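Local coordinates for protein annexin B22 (Schistosoma mansoni, PDB 4MDU) that binds acidic phospholipid membranes and aggregates liposomes in a calcium-dependent manner, and is involved in host-parasite interaction and worm reproduction, at residues D345-G349 / D350-T354; R65-N68 / Y69-Q72. All coordinates share one frame; numbering follows the deposited sequence.

Contact 1. Residues D345-G349 / D350-T354; sequences DDTSG and DYRRT
A local contact round a helix-to-helix turn joins Thr347, Ser348 and Gly349 to Tyr351, Arg352 and Arg353, where helix 339-346 ends and helix 349-358 starts in the fourth annexin repeat. The new helix opens with two backbone bonds, Arg352 N to Ser348 O (3.1 Å) and Arg353 N to Gly349 O (3.1 Å). Thr347 is the buried wedge. Its methyl CG2 reaches Tyr351 CE2 at 3.5 Å, the two side chains crossing at about a right angle, while its OG1, bonded to Val343 O, presses on Arg352 CB at 3.1 Å. On the outer side, the chain of Arg352 bends at chi3 (67°) and folds back over the turn, laying one guanidinium face on Ser348 CB, which is 3.3 Å from NH2. A water in the guanidinium plane accepts from Arg352 NE (2.6 Å) and donates to Gly349 O, and NH1 bonds to Lys344 O. Gly349 has positive phi (73°), which favours glycine. Another water, held by Tyr351 OH at 2.5 Å, makes a weak bond to Asp346 OD2. Asp346 is a calcium ligand, and the Asp-Thr-Ser-Gly-Asp-Tyr turn that carries it belongs to the calcium-binding architecture of the annexin repeat.

Contact 2. Residues R65-N68 / Y69-Q72; sequences RRTN and YERQ
Thr67 and Glu70 exchange hydrogen bonds across the first turn of helix 68-82, forming a capping box at its N-terminus. Glu70 N points almost straight at Thr67 OG1 (3.2 Å, N-H...O 176°), which sits at the N-cap. In return Thr67 N gives its hydrogen to Glu70 OE1 (3.0 Å), approaching from above the carboxylate plane. A chi1 of 69° sets the threonine hydroxyl between its own N and carbonyl carbon, where it can receive Glu70 N. Here the packing is close: CG of Glu70 lies 3.5 Å from Thr67 OG1, and the helical bonds Arg71 N to Thr67 O and Gln72 N to Asn68 O follow directly. Arg71, bent at chi3, curls its guanidinium back over the turn; one face covers Thr67 C and Asn68 CA, and NH1 meets Arg66 O at the edge (2.6 Å), though that bond is weak because its angle is poor. Farther along, a water rather than direct contact joins the polar ends: it donates to Asn68 OD1 (2.8 Å) and accepts from Arg71 NE and Gln72 NE2. These groups also reach the junction of helices 96-106 and 109-122: Asn68 OD1 takes Thr109 N, while Arg71 NE and Gln72 NE2 give to Leu105 O and Ile106 O. More open are Arg66 and Tyr69, both partly exposed; Arg66 turns its tip away to Asp41. Glu70 thus has its carboxylate divided between Thr67 N and Thr33 N, and the negative charge beside the helix start would probably be favoured by the helix dipole.

In the fold
Both contacts lead into a helix, but in different annexin repeats: contact 2 opens helix 68-82 in the first, contact 1 helix 349-358 in the fourth. Their centres are about 21 Å apart and their nearest atoms about 7 Å, with no touch. Helix 56-63 and the loop after it connect them: Thr354 of contact 1 packs on Ile60 of the helix and on Ala64, the residue before 65-68, and Arg65 bonds to Val357 O on helix 349-358. Their relation to calcium differs. Contact 1 holds the ligand Asp346, and the side chain of Asp350 lies about 3 Å, at their nearest atoms, from that of Glu56, another calcium ligand; contact 2 lies away from the calcium sites.

Contact 1. Residues D345-G349 / D350-T354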
ATOM      1  N   ASP B 345      16.691  18.645  -2.389  1.00 24.89           N
ATOM      2  CA  ASP B 345      15.851  19.072  -1.271  1.00 29.00           C
ATOM      3  C   ASP B 345      15.604  17.992  -0.226  1.00 37.26           C
ATOM      4  O   ASP B 345      15.352  18.307   0.927  1.00 36.68           O
ATOM      5  CB  ASP B 345      14.531  19.650  -1.764  1.00 32.02           C
ATOM      6  CG  ASP B 345      14.715  20.983  -2.467  1.00 42.13           C
ATOM      7  OD1 ASP B 345      15.841  21.529  -2.417  1.00 45.39           O
ATOM      8  OD2 ASP B 345      13.740  21.489  -3.063  1.00 42.03           O
ATOM      9  N   ASP B 346      15.691  16.724  -0.619  1.00 34.26           N
ATOM     10  CA  ASP B 346      15.345  15.630   0.283  1.00 28.96           C
ATOM     11  C   ASP B 346      16.568  15.040   0.974  1.00 29.80           C
ATOM     12  O   ASP B 346      16.435  14.322   1.960  1.00 34.35           O
ATOM     13  CB  ASP B 346      14.602  14.520  -0.475  1.00 36.57           C
ATOM     14  CG  ASP B 346      14.113  13.413   0.448  1.00 40.65           C
ATOM     15  OD1 ASP B 346      13.113  13.647   1.146  1.00 40.11           O
ATOM     16  OD2 ASP B 346      14.724  12.315   0.482  1.00 43.89           O
ATOM     17  N   THR B 347      17.756  15.343   0.460  1.00 28.69           N
ATOM     18  CA  THR B 347      18.989  14.765   0.991  1.00 29.24           C
ATOM     19  C   THR B 347      20.040  15.838   1.300  1.00 27.84           C
ATOM     20  O   THR B 347      19.858  16.998   0.948  1.00 35.88           O
ATOM     21  CB  THR B 347      19.589  13.800  -0.037  1.00 24.11           C
ATOM     22  OG1 THR B 347      19.992  14.545  -1.189  1.00 23.89           O
ATOM     23  CG2 THR B 347      18.538  12.766  -0.461  1.00 24.31           C
ATOM     24  N   SER B 348      21.136  15.457   1.955  1.00 25.40           N
ATOM     25  CA  SER B 348      22.312  16.326   2.008  1.00 29.31           C
ATOM     26  C   SER B 348      23.609  15.571   2.209  1.00 27.21           C
ATOM     27  O   SER B 348      23.646  14.342   2.174  1.00 33.21           O
ATOM     28  CB  SER B 348      22.169  17.434   3.057  1.00 45.89           C
ATOM     29  OG  SER B 348      21.927  16.899   4.332  1.00 44.47           O
ATOM     30  N   GLY B 349      24.681  16.325   2.383  1.00 28.54           N
ATOM     31  CA  GLY B 349      25.988  15.755   2.617  1.00 24.48           C
ATOM     32  C   GLY B 349      26.559  15.127   1.364  1.00 29.59           C
ATOM     33  O   GLY B 349      26.087  15.380   0.263  1.00 25.51           O
ATOM     34  N   ASP B 350      27.593  14.312   1.545  1.00 26.29           N
ATOM     35  CA  ASP B 350      28.252  13.624   0.455  1.00 29.95           C
ATOM     36  C   ASP B 350      27.330  12.594  -0.211  1.00 29.53           C
ATOM     37  O   ASP B 350      27.545  12.177  -1.342  1.00 30.37           O
ATOM     38  CB  ASP B 350      29.519  12.974   0.998  1.00 28.26           C
ATOM     39  CG  ASP B 350      30.563  14.006   1.359  1.00 34.51           C
ATOM     40  OD1 ASP B 350      30.581  15.047   0.681  1.00 36.84           O
ATOM     41  OD2 ASP B 350      31.351  13.790   2.299  1.00 44.62           O
ATOM     42  N   TYR B 351      26.306  12.199   0.525  1.00 23.44           N
ATOM     43  CA  TYR B 351      25.257  11.338   0.040  1.00 23.20           C
ATOM     44  C   TYR B 351      24.496  12.081  -1.057  1.00 26.75           C
ATOM     45  O   TYR B 351      24.428  11.619  -2.195  1.00 28.30           O
ATOM     46  CB  TYR B 351      24.368  10.969   1.235  1.00 17.75           C
ATOM     47  CG  TYR B 351      23.020  10.394   0.925  1.00 24.50           C
ATOM     48  CD1 TYR B 351      22.889   9.233   0.166  1.00 25.37           C
ATOM     49  CD2 TYR B 351      21.876  10.971   1.441  1.00 25.27           C
ATOM     50  CE1 TYR B 351      21.654   8.701  -0.101  1.00 26.56           C
ATOM     51  CE2 TYR B 351      20.631  10.446   1.182  1.00 23.34           C
ATOM     52  CZ  TYR B 351      20.526   9.308   0.404  1.00 30.31           C
ATOM     53  OH  TYR B 351      19.285   8.768   0.143  1.00 25.43           O
ATOM     54  N   ARG B 352      23.952  13.247  -0.721  1.00 26.55           N
ATOM     55  CA  ARG B 352      23.282  14.090  -1.714  1.00 33.28           C
ATOM     56  C   ARG B 352      24.163  14.259  -2.951  1.00 27.75           C
ATOM     57  O   ARG B 352      23.717  14.092  -4.094  1.00 24.51           O
ATOM     58  CB  ARG B 352      22.962  15.471  -1.120  1.00 34.35           C
ATOM     59  CG  ARG B 352      22.749  16.571  -2.166  1.00 32.89           C
ATOM     60  CD  ARG B 352      21.922  17.714  -1.614  1.00 29.92           C
ATOM     61  NE  ARG B 352      22.631  18.448  -0.573  1.00 37.27           N
ATOM     62  CZ  ARG B 352      22.087  19.423   0.150  1.00 39.30           C
ATOM     63  NH1 ARG B 352      20.826  19.788  -0.079  1.00 34.88           N
ATOM     64  NH2 ARG B 352      22.806  20.037   1.088  1.00 34.04           N
ATOM     65  N   ARG B 353      25.425  14.578  -2.705  1.00 28.72           N
ATOM     66  CA  ARG B 353      26.370  14.837  -3.777  1.00 34.84           C
ATOM     67  C   ARG B 353      26.526  13.593  -4.645  1.00 35.58           C
ATOM     68  O   ARG B 353      26.534  13.676  -5.876  1.00 39.98           O
ATOM     69  CB  ARG B 353      27.713  15.258  -3.187  1.00 26.92           C
ATOM     70  CG  ARG B 353      28.713  15.791  -4.197  1.00 30.25           C
ATOM     71  CD  ARG B 353      28.365  17.217  -4.659  1.00 33.06           C
ATOM     72  NE  ARG B 353      28.312  17.211  -6.106  1.00 46.23           N
ATOM     73  CZ  ARG B 353      27.261  17.547  -6.841  1.00 43.62           C
ATOM     74  NH1 ARG B 353      26.141  18.003  -6.294  1.00 28.34           N
ATOM     75  NH2 ARG B 353      27.366  17.470  -8.153  1.00 58.93           N
ATOM     76  N   THR B 354      26.635  12.438  -4.002  1.00 29.18           N
ATOM     77  CA  THR B 354      26.728  11.178  -4.734  1.00 25.72           C
ATOM     78  C   THR B 354      25.511  10.971  -5.633  1.00 21.70           C
ATOM     79  O   THR B 354      25.656  10.648  -6.801  1.00 20.34           O
ATOM     80  CB  THR B 354      26.867   9.972  -3.795  1.00 26.58           C
ATOM     81  OG1 THR B 354      28.023  10.132  -2.958  1.00 20.57           O
ATOM     82  CG2 THR B 354      27.009   8.686  -4.621  1.00 22.51           C
TER
HETATM   83  O   HOH W   1      17.065   9.786   0.780  1.00 39.41           O
HETATM   84  O   HOH W   2      25.221  18.031  -0.681  1.00 35.01           O

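Contact 2. Residues R65-N68 / Y69-Q72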
ATOM      1  N   ARG B  65      30.210   7.751 -11.446  1.00 28.68           N
ATOM      2  CA  ARG B  65      30.247   7.956 -12.900  1.00 35.27           C
ATOM      3  C   ARG B  65      30.659   6.704 -13.699  1.00 32.47           C
ATOM      4  O   ARG B  65      31.082   6.813 -14.843  1.00 37.37           O
ATOM      5  CB  ARG B  65      31.162   9.124 -13.260  1.00 30.60           C
ATOM      6  CG  ARG B  65      30.686  10.502 -12.739  1.00 32.92           C
ATOM      7  CD  ARG B  65      29.227  10.793 -13.130  1.00 28.13           C
ATOM      8  NE  ARG B  65      28.995  10.615 -14.558  1.00 31.03           N
ATOM      9  CZ  ARG B  65      27.814  10.328 -15.098  1.00 37.28           C
ATOM     10  NH1 ARG B  65      26.734  10.202 -14.330  1.00 33.22           N
ATOM     11  NH2 ARG B  65      27.709  10.166 -16.415  1.00 35.26           N
ATOM     12  N   ARG B  66      30.525   5.526 -13.101  1.00 33.99           N
ATOM     13  CA  ARG B  66      30.843   4.261 -13.784  1.00 32.98           C
ATOM     14  C   ARG B  66      29.664   3.292 -13.696  1.00 36.43           C
ATOM     15  O   ARG B  66      28.890   3.346 -12.748  1.00 31.15           O
ATOM     16  CB  ARG B  66      32.078   3.603 -13.153  1.00 30.59           C
ATOM     17  CG  ARG B  66      33.338   4.488 -13.091  1.00 29.98           C
ATOM     18  CD  ARG B  66      34.062   4.605 -14.450  1.00 31.72           C
ATOM     19  NE  ARG B  66      35.326   5.328 -14.296  1.00 34.24           N
ATOM     20  CZ  ARG B  66      35.448   6.652 -14.399  1.00 40.13           C
ATOM     21  NH1 ARG B  66      34.379   7.391 -14.694  1.00 31.70           N
ATOM     22  NH2 ARG B  66      36.630   7.240 -14.214  1.00 34.03           N
ATOM     23  N   THR B  67      29.530   2.391 -14.672  1.00 32.15           N
ATOM     24  CA  THR B  67      28.479   1.392 -14.595  1.00 28.72           C
ATOM     25  C   THR B  67      28.873   0.367 -13.546  1.00 31.14           C
ATOM     26  O   THR B  67      30.032   0.322 -13.105  1.00 21.70           O
ATOM     27  CB  THR B  67      28.334   0.635 -15.904  1.00 34.11           C
ATOM     28  OG1 THR B  67      29.495  -0.181 -16.086  1.00 34.89           O
ATOM     29  CG2 THR B  67      28.207   1.588 -17.073  1.00 26.29           C
ATOM     30  N   ASN B  68      27.907  -0.449 -13.147  1.00 26.33           N
ATOM     31  CA  ASN B  68      28.159  -1.550 -12.225  1.00 32.18           C
ATOM     32  C   ASN B  68      29.322  -2.447 -12.690  1.00 34.37           C
ATOM     33  O   ASN B  68      30.227  -2.751 -11.920  1.00 33.68           O
ATOM     34  CB  ASN B  68      26.891  -2.381 -12.034  1.00 28.12           C
ATOM     35  CG  ASN B  68      27.129  -3.616 -11.182  1.00 35.90           C
ATOM     36  OD1 ASN B  68      27.261  -3.519  -9.966  1.00 34.99           O
ATOM     37  ND2 ASN B  68      27.165  -4.786 -11.818  1.00 26.93           N
ATOM     38  N   TYR B  69      29.302  -2.852 -13.955  1.00 34.40           N
ATOM     39  CA  TYR B  69      30.411  -3.619 -14.501  1.00 29.19           C
ATOM     40  C   TYR B  69      31.772  -2.932 -14.287  1.00 35.37           C
ATOM     41  O   TYR B  69      32.726  -3.545 -13.793  1.00 32.18           O
ATOM     42  CB  TYR B  69      30.197  -3.960 -15.980  1.00 35.70           C
ATOM     43  CG  TYR B  69      31.311  -4.845 -16.510  1.00 40.41           C
ATOM     44  CD1 TYR B  69      31.245  -6.231 -16.389  1.00 48.84           C
ATOM     45  CD2 TYR B  69      32.444  -4.292 -17.084  1.00 44.31           C
ATOM     46  CE1 TYR B  69      32.266  -7.036 -16.846  1.00 54.20           C
ATOM     47  CE2 TYR B  69      33.477  -5.090 -17.539  1.00 51.49           C
ATOM     48  CZ  TYR B  69      33.381  -6.457 -17.422  1.00 62.85           C
ATOM     49  OH  TYR B  69      34.410  -7.243 -17.888  1.00 77.80           O
ATOM     50  N   GLU B  70      31.872  -1.656 -14.637  1.00 31.78           N
ATOM     51  CA  GLU B  70      33.128  -0.955 -14.407  1.00 35.60           C
ATOM     52  C   GLU B  70      33.496  -0.877 -12.916  1.00 35.64           C
ATOM     53  O   GLU B  70      34.660  -1.056 -12.545  1.00 32.84           O
ATOM     54  CB  GLU B  70      33.095   0.424 -15.047  1.00 33.81           C
ATOM     55  CG  GLU B  70      32.949   0.367 -16.559  1.00 36.53           C
ATOM     56  CD  GLU B  70      32.530   1.698 -17.165  1.00 41.97           C
ATOM     57  OE1 GLU B  70      31.963   2.546 -16.443  1.00 42.50           O
ATOM     58  OE2 GLU B  70      32.767   1.891 -18.371  1.00 41.23           O
ATOM     59  N   ARG B  71      32.510  -0.625 -12.059  1.00 27.40           N
ATOM     60  CA  ARG B  71      32.804  -0.493 -10.634  1.00 32.96           C
ATOM     61  C   ARG B  71      33.424  -1.801 -10.139  1.00 38.45           C
ATOM     62  O   ARG B  71      34.473  -1.803  -9.501  1.00 37.35           O
ATOM     63  CB  ARG B  71      31.554  -0.106  -9.825  1.00 31.08           C
ATOM     64  CG  ARG B  71      30.988   1.288 -10.190  1.00 34.39           C
ATOM     65  CD  ARG B  71      29.973   1.813  -9.179  1.00 23.30           C
ATOM     66  NE  ARG B  71      28.758   0.996  -9.128  1.00 26.56           N
ATOM     67  CZ  ARG B  71      27.682   1.198  -9.883  1.00 30.47           C
ATOM     68  NH1 ARG B  71      27.659   2.186 -10.765  1.00 31.15           N
ATOM     69  NH2 ARG B  71      26.626   0.409  -9.760  1.00 34.35           N
ATOM     70  N   GLN B  72      32.776  -2.909 -10.467  1.00 34.92           N
ATOM     71  CA  GLN B  72      33.292  -4.227 -10.123  1.00 38.80           C
ATOM     72  C   GLN B  72      34.660  -4.469 -10.752  1.00 39.63           C
ATOM     73  O   GLN B  72      35.560  -5.010 -10.102  1.00 35.09           O
ATOM     74  CB  GLN B  72      32.290  -5.303 -10.530  1.00 33.05           C
ATOM     75  CG  GLN B  72      30.968  -5.154  -9.783  1.00 34.47           C
ATOM     76  CD  GLN B  72      31.163  -5.167  -8.277  1.00 40.49           C
ATOM     77  OE1 GLN B  72      31.571  -6.172  -7.714  1.00 43.87           O
ATOM     78  NE2 GLN B  72      30.889  -4.045  -7.627  1.00 35.66           N
TER
HETATM   79  O   HOH W   3      29.048  -1.981  -8.477  1.00 30.28           O